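Local coordinates for ATP-dependent DNA helicase RecQ (Porphyromonas gingivalis, PDB 3IUO), which probably couples ATP hydrolysis to the unwinding of duplex DNA in the 3'-5' direction, and is represented here by its C-terminal domain, at residues B[32-37]-B[66-71]; B[80-85]-B[114-119]; B[20-25]-B[50-55]; B[91-96]-B[108-113]. All blocks are in the same frame, centred on the assembly; numbering follows the deposited sequence. Where two conformers were deposited one is given.

Overall arrangement
Seven helices and no strands make up this C-terminal piece, and the four contacts tie them together pairwise. Contacts 1 and 3 lie within the RecQ-1-like helix-turn-helix range and are partly buried; contact 1 rests on two aromatic rings and a tyrosine hydroxyl, contact 3 on aliphatic packing and a methyl group against a carboxylate, its opposite charges near but not in contact. Contacts 2 and 4 share helix 106-121 and lie about 8 Å apart, centre to centre: contact 2 is an aromatic surface contact, whereas contact 4 is buried and carries an arginine-aspartate salt bridge. Helix 106-121 also reaches contacts 1 and 3, through K115 to D66 and R110 to E54.

Contact 1 of 4, residues B[32-37]-B[66-71]; sequences KVALDD and DYFINE
The backbone of 32-37, the turn into helix 35-41, runs past the first turn of helix 66-72, with A34 CA and F68 CA 5.9 Å apart. Y67 and F68 point from this helix toward the turn and divide the work between them. CG of Y67 sits between the backbone N and the carbonyl carbon (chi1 69°), and the ring lies under K32. CA of K32 makes a CH-pi contact 3.7 Å from the centroid of the Y67 ring, while K32 CG and CD run along one side of the ring, over Y67 CG, CD2 and CE2. The opposite face carries CB of F68. At the far end of the tyrosine, OH donates to V33 O over 2.6 Å, approaching from above the carbonyl plane. A tyrosine suits this place because its ring is a platform for the aliphatic lysine stem and its hydroxyl satisfies a turn carbonyl. A water accepts from Y67 N at 3.0 Å and, more weakly, from K32 NZ.

F68, its CG anti to the backbone N (chi1 176°), receives CB of L35 over the ring centre, 3.8 Å from the centroid. CB of A34 touches F68 CD1 at 4.0 Å. Beyond them, L35 and F68 also pack on F46 and on L111 of helix 106-121. K32, with positive phi, is the C-prime residue of a Schellman motif closing helix 15-30, and A34 is the N-cap of the next helix: a helix-to-helix turn inside the RecQ-1-like helix-turn-helix domain.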
# COMPACT_ATOMS: atom_id res chain seq x y z
N LYS B 32 11.95 -3.27 -24.16
CA LYS B 32 11.54 -4.66 -23.97
C LYS B 32 12.72 -5.60 -23.64
O LYS B 32 12.79 -6.73 -24.13
CB LYS B 32 10.74 -5.17 -25.18
CG LYS B 32 9.23 -4.92 -25.15
CD LYS B 32 8.78 -3.55 -24.66
CE LYS B 32 7.49 -3.11 -25.38
NZ LYS B 32 6.40 -2.69 -24.44
N VAL B 33 13.67 -5.09 -22.86
CA VAL B 33 14.79 -5.90 -22.37
C VAL B 33 14.28 -6.69 -21.17
O VAL B 33 13.62 -6.13 -20.30
CB VAL B 33 15.98 -5.01 -21.95
CG1 VAL B 33 17.15 -5.85 -21.44
CG2 VAL B 33 16.43 -4.15 -23.11
N ALA B 34 14.57 -7.99 -21.11
CA ALA B 34 14.07 -8.84 -20.02
C ALA B 34 14.58 -8.31 -18.68
O ALA B 34 15.72 -7.86 -18.57
CB ALA B 34 14.49 -10.30 -20.22
N LEU B 35 13.71 -8.33 -17.67
CA LEU B 35 14.06 -7.74 -16.38
C LEU B 35 15.27 -8.41 -15.73
O LEU B 35 16.09 -7.73 -15.11
CB LEU B 35 12.86 -7.71 -15.43
CG LEU B 35 12.05 -6.41 -15.48
CD1 LEU B 35 11.35 -6.25 -16.83
CD2 LEU B 35 11.05 -6.35 -14.33
N ASP B 36 15.40 -9.72 -15.89
CA ASP B 36 16.58 -10.39 -15.36
C ASP B 36 17.86 -9.92 -16.10
O ASP B 36 18.91 -9.76 -15.49
CB ASP B 36 16.41 -11.92 -15.31
CG ASP B 36 15.98 -12.53 -16.64
OD1 ASP B 36 15.38 -11.84 -17.50
OD2 ASP B 36 16.25 -13.73 -16.83
N ASP B 37 17.75 -9.64 -17.40
CA ASP B 37 18.86 -9.05 -18.15
C ASP B 37 19.16 -7.61 -17.72
O ASP B 37 20.33 -7.21 -17.63
CB ASP B 37 18.63 -9.12 -19.67
CG ASP B 37 18.67 -10.54 -20.21
OD1 ASP B 37 19.14 -11.46 -19.50
OD2 ASP B 37 18.23 -10.73 -21.36
N ASP B 66 4.51 -6.16 -19.25
CA ASP B 66 3.72 -7.31 -19.73
C ASP B 66 4.55 -8.27 -20.55
O ASP B 66 4.39 -9.48 -20.42
CB ASP B 66 2.52 -6.88 -20.59
CG ASP B 66 1.46 -6.14 -19.81
OD1 ASP B 66 1.53 -6.11 -18.56
OD2 ASP B 66 0.55 -5.58 -20.47
N TYR B 67 5.45 -7.73 -21.39
CA TYR B 67 6.29 -8.56 -22.25
C TYR B 67 7.10 -9.57 -21.44
O TYR B 67 7.30 -10.70 -21.86
CB TYR B 67 7.23 -7.67 -23.06
CG TYR B 67 8.30 -6.98 -22.26
CD1 TYR B 67 9.57 -7.54 -22.11
CD2 TYR B 67 8.05 -5.74 -21.64
CE1 TYR B 67 10.56 -6.90 -21.38
CE2 TYR B 67 9.03 -5.09 -20.90
CZ TYR B 67 10.27 -5.68 -20.76
OH TYR B 67 11.25 -5.03 -20.04
N PHE B 68 7.55 -9.16 -20.26
CA PHE B 68 8.35 -10.02 -19.40
C PHE B 68 7.47 -10.97 -18.58
O PHE B 68 7.73 -12.18 -18.53
CB PHE B 68 9.29 -9.19 -18.53
CG PHE B 68 10.08 -9.99 -17.53
CD1 PHE B 68 11.22 -10.68 -17.93
CD2 PHE B 68 9.70 -10.04 -16.19
CE1 PHE B 68 11.97 -11.42 -17.01
CE2 PHE B 68 10.42 -10.76 -15.28
CZ PHE B 68 11.57 -11.47 -15.68
N ILE B 69 6.44 -10.43 -17.94
CA ILE B 69 5.51 -11.25 -17.15
C ILE B 69 4.91 -12.36 -18.00
O ILE B 69 4.90 -13.53 -17.59
CB ILE B 69 4.40 -10.40 -16.52
CG1 ILE B 69 5.00 -9.50 -15.44
CG2 ILE B 69 3.25 -11.30 -16.00
CD1 ILE B 69 4.00 -8.63 -14.79
N ASN B 70 4.42 -12.00 -19.19
CA ASN B 70 3.83 -12.99 -20.11
C ASN B 70 4.81 -14.09 -20.58
O ASN B 70 4.39 -15.21 -20.89
CB ASN B 70 3.21 -12.29 -21.32
CG ASN B 70 2.04 -11.37 -20.94
OD1 ASN B 70 1.35 -11.58 -19.94
ND2 ASN B 70 1.84 -10.32 -21.73
N GLU B 71 6.10 -13.75 -20.62
CA GLU B 71 7.14 -14.70 -21.02
C GLU B 71 7.48 -15.65 -19.87
O GLU B 71 7.61 -16.85 -20.08
CB GLU B 71 8.41 -13.96 -21.47
O HOH W 1 4.90 -5.06 -22.73

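Contact 2 of 4, residues B[80-85]-B[114-119]; sequences DIFEYF and IKFLSE
F82 lays one face of its ring against CE of K115, which stands 3.7 Å from the ring centroid, offset toward the rim. The two side chains cross at about a right angle; the lysine chain is extended through CE and bends only at chi4 (68°), which sets NZ, the atom that meets E119. Carbons next to an ammonium carry some positive charge, so CE is a fitting partner for a pi face. At the edge of the same ring, in its plane, E119 OE1 lies 3.5 Å from F82 CZ, and carboxylate and ring planes are perpendicular. The slightly positive ring hydrogens would suit that oxygen. The other carboxylate oxygen, OE2, takes K115 NZ in a salt bridge of 2.9 Å, met on its syn side, so an ion pair one helical turn long meets F82 at one face and at its edge.

F116 fills the other half of the contact. Its ring has F85 CB over its centre, 3.6 Å from the centroid, and F82 CE1 at its edge, in plane, 3.8 Å from F116 CD1. The F85 and F116 rings themselves are near parallel, 27° apart, but slid so far that they barely overlap. Helices 80-85 and 114-119 cross at -43° with axes 10.1 Å apart, a separation that bulky phenylalanines bridge readily.

K115 NZ has a second acidic partner, D66 OD1 of helix 66-72, and K86 makes a cation-pi contact with F82. At this surface contact the rings and the lysine methylene thus do the packing, while K115 pairs with E119 and D66; between two carboxylates it would be expected to stay protonated.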
# COMPACT_ATOMS: atom_id res chain seq x y z
N ASP B 80 -4.78 -14.67 -11.18
CA ASP B 80 -5.21 -14.74 -9.79
C ASP B 80 -4.62 -13.61 -8.93
O ASP B 80 -5.33 -13.00 -8.14
CB ASP B 80 -4.91 -16.11 -9.20
CG ASP B 80 -5.76 -17.21 -9.84
OD1 ASP B 80 -6.86 -16.90 -10.35
OD2 ASP B 80 -5.33 -18.38 -9.85
N ILE B 81 -3.33 -13.33 -9.11
CA ILE B 81 -2.71 -12.25 -8.36
C ILE B 81 -3.27 -10.89 -8.81
O ILE B 81 -3.53 -10.03 -7.98
CB ILE B 81 -1.16 -12.27 -8.50
CG1 ILE B 81 -0.58 -13.58 -7.94
CG2 ILE B 81 -0.53 -11.11 -7.74
CD1 ILE B 81 0.82 -13.86 -8.47
N PHE B 82 -3.49 -10.73 -10.12
CA PHE B 82 -4.00 -9.45 -10.66
C PHE B 82 -5.39 -9.23 -10.07
O PHE B 82 -5.74 -8.11 -9.64
CB PHE B 82 -3.99 -9.51 -12.20
CG PHE B 82 -3.97 -8.16 -12.92
CD1 PHE B 82 -3.36 -7.04 -12.41
CD2 PHE B 82 -4.47 -8.08 -14.23
CE1 PHE B 82 -3.36 -5.80 -13.14
CE2 PHE B 82 -4.44 -6.88 -14.96
CZ PHE B 82 -3.88 -5.73 -14.39
N GLU B 83 -6.20 -10.29 -10.05
CA GLU B 83 -7.54 -10.21 -9.47
C GLU B 83 -7.50 -9.85 -7.99
O GLU B 83 -8.31 -9.02 -7.52
CB GLU B 83 -8.32 -11.50 -9.66
CG GLU B 83 -9.80 -11.24 -9.58
CD GLU B 83 -10.37 -10.52 -10.84
OE1 GLU B 83 -9.65 -10.30 -11.85
OE2 GLU B 83 -11.57 -10.19 -10.81
N TYR B 84 -6.54 -10.44 -7.27
CA TYR B 84 -6.33 -10.05 -5.88
C TYR B 84 -6.13 -8.53 -5.76
O TYR B 84 -6.80 -7.87 -4.94
CB TYR B 84 -5.14 -10.81 -5.25
CG TYR B 84 -4.73 -10.16 -3.97
CD1 TYR B 84 -5.40 -10.45 -2.78
CD2 TYR B 84 -3.75 -9.15 -3.97
CE1 TYR B 84 -5.08 -9.77 -1.58
CE2 TYR B 84 -3.42 -8.47 -2.80
CZ TYR B 84 -4.07 -8.79 -1.61
OH TYR B 84 -3.75 -8.13 -0.47
N PHE B 85 -5.26 -7.96 -6.58
CA PHE B 85 -5.03 -6.51 -6.46
C PHE B 85 -6.26 -5.68 -6.84
O PHE B 85 -6.59 -4.66 -6.19
CB PHE B 85 -3.76 -6.09 -7.22
CG PHE B 85 -2.50 -6.44 -6.47
CD1 PHE B 85 -2.19 -5.76 -5.27
CD2 PHE B 85 -1.66 -7.46 -6.92
CE1 PHE B 85 -1.05 -6.11 -4.53
CE2 PHE B 85 -0.50 -7.80 -6.20
CZ PHE B 85 -0.19 -7.12 -5.01
N ILE B 114 3.66 -4.44 -9.45
CA ILE B 114 4.22 -3.37 -10.34
C ILE B 114 3.29 -3.09 -11.50
O ILE B 114 2.96 -1.93 -11.79
CB ILE B 114 5.65 -3.73 -10.81
CG1 ILE B 114 6.62 -3.60 -9.62
CG2 ILE B 114 6.09 -2.89 -12.02
CD1 ILE B 114 7.87 -4.44 -9.81
N LYS B 115 2.87 -4.16 -12.18
CA LYS B 115 1.96 -4.04 -13.33
C LYS B 115 0.67 -3.31 -12.90
O LYS B 115 0.21 -2.35 -13.55
CB LYS B 115 1.65 -5.44 -13.83
CG LYS B 115 0.53 -5.47 -14.88
CD LYS B 115 0.31 -6.89 -15.32
CE LYS B 115 -1.03 -7.06 -16.03
NZ LYS B 115 -1.05 -6.34 -17.35
N PHE B 116 0.09 -3.76 -11.81
CA PHE B 116 -1.16 -3.20 -11.35
C PHE B 116 -1.04 -1.73 -10.96
O PHE B 116 -1.88 -0.90 -11.35
CB PHE B 116 -1.69 -4.02 -10.17
CG PHE B 116 -2.92 -3.46 -9.52
CD1 PHE B 116 -4.18 -3.69 -10.06
CD2 PHE B 116 -2.79 -2.69 -8.39
CE1 PHE B 116 -5.32 -3.17 -9.45
CE2 PHE B 116 -3.92 -2.16 -7.77
CZ PHE B 116 -5.18 -2.40 -8.32
N LEU B 117 -0.04 -1.41 -10.12
CA LEU B 117 0.11 0.01 -9.68
C LEU B 117 0.36 0.94 -10.83
O LEU B 117 -0.22 2.06 -10.86
CB LEU B 117 1.25 0.14 -8.67
CG LEU B 117 1.01 -0.54 -7.33
CD1 LEU B 117 2.28 -0.43 -6.49
CD2 LEU B 117 -0.23 -0.01 -6.57
N SER B 118 1.20 0.51 -11.75
CA SER B 118 1.49 1.35 -12.94
C SER B 118 0.21 1.58 -13.75
O SER B 118 -0.14 2.72 -14.11
CB SER B 118 2.54 0.70 -13.82
OG SER B 118 2.81 1.53 -14.93
N GLU B 119 -0.53 0.53 -14.00
CA GLU B 119 -1.74 0.68 -14.83
C GLU B 119 -2.79 1.59 -14.19
O GLU B 119 -3.40 2.45 -14.86
CB GLU B 119 -2.34 -0.68 -15.09
CG GLU B 119 -1.59 -1.40 -16.16
CD GLU B 119 -2.23 -2.71 -16.61
OE1 GLU B 119 -3.45 -2.92 -16.38
OE2 GLU B 119 -1.47 -3.51 -17.26

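Contact 3 of 4, residues B[20-25]-B[50-55]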
# COMPACT_ATOMS: atom_id res chain seq x y z
N LYS B 20 20.29 8.40 -12.61
CA LYS B 20 20.71 7.99 -13.96
C LYS B 20 20.42 6.52 -14.23
O LYS B 20 20.03 6.16 -15.35
CB LYS B 20 22.21 8.23 -14.17
CG LYS B 20 22.58 9.64 -14.50
CD LYS B 20 24.02 9.75 -14.97
CE LYS B 20 24.52 11.18 -14.85
NZ LYS B 20 23.40 12.16 -15.04
N MSE B 21 20.63 5.69 -13.21
CA MSE B 21 20.41 4.25 -13.34
C MSE B 21 18.94 3.99 -13.58
O MSE B 21 18.58 3.14 -14.38
CB MSE B 21 20.89 3.50 -12.10
CG MSE B 21 20.72 1.97 -12.21
SE MSE B 21 21.04 1.03 -10.51
CE MSE B 21 19.92 2.18 -9.38
N LYS B 22 18.09 4.74 -12.88
CA LYS B 22 16.66 4.59 -13.04
C LYS B 22 16.20 5.04 -14.42
O LYS B 22 15.34 4.41 -15.02
CB LYS B 22 15.89 5.29 -11.92
CG LYS B 22 16.00 4.57 -10.55
CD LYS B 22 15.25 5.28 -9.42
CE LYS B 22 16.01 6.50 -8.91
NZ LYS B 22 15.24 7.14 -7.81
N VAL B 23 16.81 6.10 -14.93
CA VAL B 23 16.48 6.57 -16.27
C VAL B 23 16.82 5.45 -17.26
O VAL B 23 16.03 5.18 -18.17
CB VAL B 23 17.20 7.89 -16.61
CG1 VAL B 23 17.16 8.15 -18.13
CG2 VAL B 23 16.56 9.06 -15.85
N SER B 24 17.99 4.82 -17.07
CA SER B 24 18.44 3.72 -17.92
C SER B 24 17.47 2.54 -17.85
O SER B 24 17.11 1.96 -18.87
CB SER B 24 19.84 3.26 -17.53
OG SER B 24 20.81 4.21 -17.92
N ILE B 25 17.04 2.19 -16.64
CA ILE B 25 16.11 1.06 -16.45
C ILE B 25 14.78 1.29 -17.20
O ILE B 25 14.25 0.38 -17.84
CB ILE B 25 15.87 0.78 -14.95
CG1 ILE B 25 17.14 0.15 -14.36
CG2 ILE B 25 14.72 -0.21 -14.75
CD1 ILE B 25 17.19 0.17 -12.82
N LEU B 50 13.83 -5.37 -8.66
CA LEU B 50 12.43 -5.16 -8.32
C LEU B 50 12.26 -3.92 -7.45
O LEU B 50 11.32 -3.15 -7.67
CB LEU B 50 11.81 -6.39 -7.64
CG LEU B 50 11.62 -7.64 -8.51
CD1 LEU B 50 11.18 -8.81 -7.65
CD2 LEU B 50 10.63 -7.40 -9.64
N SER B 51 13.18 -3.74 -6.49
CA SER B 51 13.10 -2.56 -5.62
C SER B 51 13.25 -1.27 -6.41
O SER B 51 12.55 -0.29 -6.15
CB SER B 51 14.10 -2.64 -4.49
OG SER B 51 13.79 -3.73 -3.64
N GLU B 52 14.17 -1.26 -7.37
CA GLU B 52 14.33 -0.06 -8.21
C GLU B 52 13.12 0.20 -9.11
O GLU B 52 12.68 1.35 -9.25
CB GLU B 52 15.57 -0.18 -9.10
CG GLU B 52 16.86 -0.38 -8.33
CD GLU B 52 17.31 0.85 -7.56
OE1 GLU B 52 16.83 1.97 -7.83
OE2 GLU B 52 18.20 0.69 -6.68
N VAL B 53 12.56 -0.85 -9.68
CA VAL B 53 11.35 -0.72 -10.54
C VAL B 53 10.17 -0.23 -9.66
O VAL B 53 9.40 0.62 -10.08
CB VAL B 53 11.03 -2.03 -11.25
CG1 VAL B 53 9.69 -1.93 -11.95
CG2 VAL B 53 12.15 -2.38 -12.23
N GLU B 54 10.05 -0.73 -8.42
CA GLU B 54 9.04 -0.20 -7.51
C GLU B 54 9.20 1.32 -7.25
O GLU B 54 8.23 2.08 -7.33
CB GLU B 54 9.03 -0.98 -6.20
CG GLU B 54 8.50 -2.39 -6.41
CD GLU B 54 8.85 -3.41 -5.30
OE1 GLU B 54 9.69 -3.14 -4.42
OE2 GLU B 54 8.29 -4.52 -5.34
N THR B 55 10.43 1.74 -6.95
CA THR B 55 10.72 3.16 -6.75
C THR B 55 10.26 3.99 -7.97
O THR B 55 9.57 5.04 -7.83
CB THR B 55 12.21 3.33 -6.47
OG1 THR B 55 12.53 2.69 -5.21
CG2 THR B 55 12.56 4.80 -6.40
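M21, a selenomethionine, and E52 cross at about a right angle, the methyl CE of the first resting on the carboxylate of the second. CE lies over the flat face of that group, nearly above CD of E52 at 3.4 Å and almost equally far from OE1 and OE2. The glutamate gets there by a bend: its chi2 of -70° folds CD back, whereas the M21 chain is extended as far as SE and turns only at CE.

K22 also crosses E52 at about a right angle, its CG 3.9 Å from E52 OE1. A bend at chi3 (-77°) carries CE aside, and NZ ends 3.8 Å from T55 CG2. Deeper in, I25 lies across E52, with CD1 4.1 Å from E52 CB, and I25 CG2 meets V53 CG2 at 4.2 Å. Branched aliphatic residues suit this buried end, where I25 also packs on L49 and I56 and V53 reaches I114 of helix 106-121. Long flexible chains suit the less buried side, where they can lie across one another. The axes of segments 20-25 and 50-55 cross at -90°, 10.4 Å apart at their closest.

K22 NZ and E52 OE1 remain 5.4 Å apart: opposite charges near one another but not in contact. Any attraction between them would therefore be long-range, and van der Waals packing, including a methyl group over a carboxylate, joins these two helices of the helix-turn-helix domain.

Contact 4 of 4, residues B[91-96]-B[108-113]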
# COMPACT_ATOMS: atom_id res chain seq x y z
N ASP B 91 -2.75 -1.89 -1.36
CA ASP B 91 -1.83 -2.54 -2.27
C ASP B 91 -0.62 -3.16 -1.59
O ASP B 91 0.24 -3.73 -2.25
CB ASP B 91 -1.33 -1.59 -3.39
CG ASP B 91 -0.55 -0.38 -2.83
OD1 ASP B 91 0.52 -0.56 -2.22
OD2 ASP B 91 -1.05 0.75 -2.99
N SER B 92 -0.58 -3.09 -0.26
CA SER B 92 0.59 -3.47 0.52
C SER B 92 1.12 -4.85 0.18
O SER B 92 0.34 -5.81 0.06
CB SER B 92 0.20 -3.34 2.00
OG SER B 92 0.63 -4.42 2.80
N LEU B 93 2.46 -4.98 0.04
CA LEU B 93 3.03 -6.30 -0.20
C LEU B 93 2.80 -7.23 1.00
O LEU B 93 2.53 -8.41 0.82
CB LEU B 93 4.54 -6.23 -0.49
CG LEU B 93 5.26 -7.55 -0.81
CD1 LEU B 93 4.69 -8.27 -2.04
CD2 LEU B 93 6.78 -7.39 -0.98
N GLU B 94 2.90 -6.67 2.21
CA GLU B 94 2.66 -7.44 3.45
C GLU B 94 1.28 -8.07 3.46
O GLU B 94 1.13 -9.27 3.77
CB GLU B 94 2.87 -6.59 4.71
CG GLU B 94 2.76 -7.39 6.02
CD GLU B 94 3.09 -6.59 7.29
OE1 GLU B 94 3.94 -5.67 7.23
OE2 GLU B 94 2.51 -6.89 8.35
N GLU B 95 0.26 -7.29 3.10
CA GLU B 95 -1.09 -7.83 3.06
C GLU B 95 -1.26 -8.84 1.94
O GLU B 95 -1.90 -9.89 2.13
CB GLU B 95 -2.13 -6.71 2.95
CG GLU B 95 -2.14 -5.80 4.17
CD GLU B 95 -2.51 -6.50 5.47
OE1 GLU B 95 -3.50 -7.28 5.47
OE2 GLU B 95 -1.83 -6.22 6.49
N ALA B 96 -0.64 -8.56 0.77
CA ALA B 96 -0.70 -9.50 -0.36
C ALA B 96 -0.10 -10.86 0.02
O ALA B 96 -0.68 -11.90 -0.27
CB ALA B 96 -0.01 -8.92 -1.60
N GLU B 108 6.75 -13.28 -7.70
CA GLU B 108 5.57 -13.25 -8.58
C GLU B 108 4.63 -12.12 -8.18
O GLU B 108 4.15 -11.38 -9.04
CB GLU B 108 4.81 -14.56 -8.50
CG GLU B 108 5.44 -15.69 -9.27
CD GLU B 108 4.68 -16.98 -9.05
OE1 GLU B 108 4.61 -17.47 -7.88
OE2 GLU B 108 4.14 -17.52 -10.04
N ILE B 109 4.41 -11.99 -6.87
CA ILE B 109 3.48 -11.02 -6.32
C ILE B 109 4.01 -9.61 -6.56
O ILE B 109 3.24 -8.73 -6.98
CB ILE B 109 3.20 -11.27 -4.82
CG1 ILE B 109 2.42 -12.57 -4.64
CG2 ILE B 109 2.42 -10.09 -4.24
CD1 ILE B 109 2.36 -13.04 -3.20
N ARG B 110 5.31 -9.41 -6.32
CA ARG B 110 5.92 -8.11 -6.60
C ARG B 110 5.80 -7.68 -8.07
O ARG B 110 5.50 -6.52 -8.36
CB ARG B 110 7.38 -8.04 -6.16
CG ARG B 110 7.50 -8.07 -4.66
CD ARG B 110 8.95 -8.18 -4.24
NE ARG B 110 9.64 -6.89 -4.37
CZ ARG B 110 10.93 -6.72 -4.15
NH1 ARG B 110 11.72 -7.75 -3.85
NH2 ARG B 110 11.47 -5.51 -4.23
N LEU B 111 6.04 -8.61 -9.01
CA LEU B 111 5.91 -8.32 -10.43
C LEU B 111 4.50 -7.88 -10.80
O LEU B 111 4.31 -6.91 -11.54
CB LEU B 111 6.32 -9.53 -11.27
CG LEU B 111 7.85 -9.72 -11.37
CD1 LEU B 111 8.19 -11.10 -12.01
CD2 LEU B 111 8.54 -8.61 -12.21
N VAL B 112 3.50 -8.62 -10.34
CA VAL B 112 2.14 -8.31 -10.74
C VAL B 112 1.72 -7.01 -10.08
O VAL B 112 0.97 -6.25 -10.69
CB VAL B 112 1.15 -9.45 -10.42
CG1 VAL B 112 -0.28 -9.09 -10.86
CG2 VAL B 112 1.60 -10.69 -11.16
N ARG B 113 2.20 -6.77 -8.85
CA ARG B 113 1.88 -5.53 -8.13
C ARG B 113 2.45 -4.31 -8.91
O ARG B 113 1.78 -3.29 -9.01
CB ARG B 113 2.47 -5.62 -6.72
CG ARG B 113 2.23 -4.38 -5.86
CD ARG B 113 2.71 -4.59 -4.44
NE ARG B 113 2.56 -3.35 -3.65
CZ ARG B 113 3.49 -2.42 -3.55
NH1 ARG B 113 4.64 -2.57 -4.21
NH2 ARG B 113 3.27 -1.34 -2.84
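R113 grips D91 side-on with two nitrogens, each bonded to a different oxygen. NE donates to the backbone carbonyl D91 O over 2.7 Å, with an angle of 154° at the hydrogen; the oxygen lies in the guanidinium plane, while the nitrogen stands above the carbonyl plane. NH2 forms a salt bridge with D91 OD1 at 2.9 Å, coming from above a carboxylate turned 57° from the guanidinium. The arginine chain is extended from CG to NE, the reach needed to cross from helix 106-121. Its remaining nitrogen, NH1, donates to Y58 OH, so all three nitrogens of this buried group have partners. D91 is shared as well: OD1 also bonds T90 OG1 of the second subunit, and its backbone N bonds D91 OD2 of that subunit.

Next along the chain, S92 is the N-cap of helix 93-100, its OG accepting from E95 N at 2.9 Å. A small hydroxyl is well suited to that end. Apolar groups complete the contact: L93 CD1 meets I109 CG2 at 3.6 Å, L93 CD2 meets R110 CG, and A96 CB lies 3.8 Å from I109 CG2. The head of R110 turns elsewhere, to E54 and S51.

Helix 93-100 thus lies against helix 106-121, with Y84 and F85 of helix 75-87 packed on A96, helix 46-58 meeting R110, and the second subunit adjoining D91.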